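Local coordinates for uncharacterized protein Rv2277c (Mycobacterium tuberculosis, PDB 5VUG), which is uncharacterized but carries a TIM-barrel glycerophosphodiester phosphodiesterase domain and probably hydrolyses phosphoric diesters, at residues A[9-13]-A[257-261]. Sequence-based numbering, arbitrary orientation.
Sequences DDPMI and YRLAH
Asp10 and His261 bring the two backbones closest, their CA atoms 6.2 Å apart, where the extended 9-13, which enters its strand at residue 12, passes the helical turn 257-261. One direct hydrogen bond joins the segments: His261 NE2 donates to Asp10 OD1 over 2.9 Å. The carboxylate oxygen lies almost in the imidazole plane, whereas the N-H reaches it from 37° above the carboxylate plane, and the angle at the hydrogen, 149°, is somewhat bent. A carboxylate suits this place because it accepts twice: OD2 forms a salt bridge with Arg280, which would be expected to hold the group's rotation.

Pro11, a compact and apolar residue, turns its ring to the helix. Its CD rests 3.6 Å from CD2 of His261, while CG lies beside Ala260, whose small methyl allows the ring close to the helix backbone. Tyr257, with CG anti to its own backbone N (chi1 180°), lays its ring alongside Pro11 and Ile13; CE1 meets Pro11 CD at 4.1 Å and Ile13 CD1 at 4.2 Å. Its phenol oxygen can then serve the backbone: a water bonded to Tyr257 OH donates to Pro11 O. A second water donates to both Asp9 O, at 2.6 Å, and His261 O, and sits over one face of the imidazole. The tyrosine thus combines an apolar flank with a polar end.

Within the TIM barrel an outer helix here packs against the loop leading into strand 12-16 and against Ile13 near that strand's start. Strand 12-16 pairs in parallel with 267-270, the strand that follows helix 254-263; Ile13 and Ala260 both touch Val268, while Trp279 stacks on Tyr257, so the N-terminal end of the modelled chain is joined to helix 254-263, strand 267-270 and, through Arg280, the C-terminal tail.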
# COMPACT_ATOMS: atom_id res chain seq x y z
N ASP A 9 -3.16 -7.16 30.93
CA ASP A 9 -3.66 -8.53 30.94
C ASP A 9 -3.35 -9.23 29.62
O ASP A 9 -2.61 -8.70 28.78
CB ASP A 9 -5.17 -8.55 31.20
CG ASP A 9 -5.54 -7.92 32.54
OD1 ASP A 9 -5.86 -6.71 32.56
OD2 ASP A 9 -5.49 -8.64 33.56
N ASP A 10 -3.91 -10.43 29.44
CA ASP A 10 -3.61 -11.23 28.26
C ASP A 10 -4.69 -11.03 27.20
O ASP A 10 -5.87 -10.85 27.52
CB ASP A 10 -3.58 -12.71 28.62
CG ASP A 10 -2.47 -13.07 29.60
OD1 ASP A 10 -1.62 -12.21 29.92
OD2 ASP A 10 -2.46 -14.24 30.06
N PRO A 11 -4.33 -11.08 25.92
CA PRO A 11 -5.35 -11.10 24.87
C PRO A 11 -6.23 -12.34 25.00
O PRO A 11 -5.78 -13.40 25.44
CB PRO A 11 -4.53 -11.15 23.57
CG PRO A 11 -3.17 -10.60 23.96
CD PRO A 11 -2.96 -11.04 25.38
N MSE A 12 -7.50 -12.19 24.64
CA MSE A 12 -8.39 -13.34 24.53
C MSE A 12 -7.85 -14.33 23.50
O MSE A 12 -7.43 -13.92 22.41
CB MSE A 12 -9.79 -12.91 24.06
CG MSE A 12 -10.61 -12.18 25.11
SE MSE A 12 -12.06 -11.25 24.21
CE MSE A 12 -12.84 -12.77 23.24
N ILE A 13 -7.90 -15.62 23.82
CA ILE A 13 -7.54 -16.66 22.86
C ILE A 13 -8.80 -17.09 22.14
O ILE A 13 -9.72 -17.65 22.76
CB ILE A 13 -6.87 -17.86 23.55
CG1 ILE A 13 -5.65 -17.41 24.36
CG2 ILE A 13 -6.51 -18.92 22.51
CD1 ILE A 13 -4.59 -16.70 23.55
N TYR A 257 2.33 -13.91 19.31
CA TYR A 257 1.65 -13.70 20.59
C TYR A 257 2.31 -12.60 21.40
O TYR A 257 1.63 -11.74 21.96
CB TYR A 257 1.59 -15.00 21.39
CG TYR A 257 0.90 -14.80 22.72
CD1 TYR A 257 -0.49 -14.65 22.80
CD2 TYR A 257 1.63 -14.72 23.90
CE1 TYR A 257 -1.12 -14.44 24.01
CE2 TYR A 257 1.02 -14.51 25.11
CZ TYR A 257 -0.36 -14.38 25.17
OH TYR A 257 -0.94 -14.18 26.39
N ARG A 258 3.65 -12.58 21.45
CA ARG A 258 4.34 -11.55 22.21
C ARG A 258 4.04 -10.16 21.68
O ARG A 258 3.85 -9.22 22.47
CB ARG A 258 5.85 -11.81 22.19
CG ARG A 258 6.21 -13.01 23.01
CD ARG A 258 7.68 -13.37 22.88
NE ARG A 258 7.94 -14.61 23.59
CZ ARG A 258 9.02 -15.36 23.43
NH1 ARG A 258 9.97 -14.99 22.58
NH2 ARG A 258 9.15 -16.48 24.13
N LEU A 259 4.00 -10.01 20.36
CA LEU A 259 3.64 -8.71 19.78
C LEU A 259 2.23 -8.30 20.20
O LEU A 259 2.02 -7.18 20.69
CB LEU A 259 3.79 -8.75 18.26
CG LEU A 259 3.29 -7.52 17.49
CD1 LEU A 259 4.06 -6.26 17.89
CD2 LEU A 259 3.42 -7.77 16.00
N ALA A 260 1.26 -9.21 20.04
CA ALA A 260 -0.13 -8.91 20.39
C ALA A 260 -0.26 -8.53 21.86
O ALA A 260 -1.00 -7.60 22.21
CB ALA A 260 -1.00 -10.14 20.11
N HIS A 261 0.45 -9.25 22.73
CA HIS A 261 0.41 -8.96 24.15
C HIS A 261 1.02 -7.59 24.46
O HIS A 261 0.45 -6.80 25.22
CB HIS A 261 1.17 -10.06 24.89
CG HIS A 261 0.89 -10.10 26.36
ND1 HIS A 261 1.36 -9.14 27.23
CD2 HIS A 261 0.19 -10.98 27.10
CE1 HIS A 261 0.96 -9.44 28.45
NE2 HIS A 261 0.25 -10.55 28.40
O HOH W 1 -1.99 -7.71 26.51
O HOH W 2 -3.62 -14.94 26.46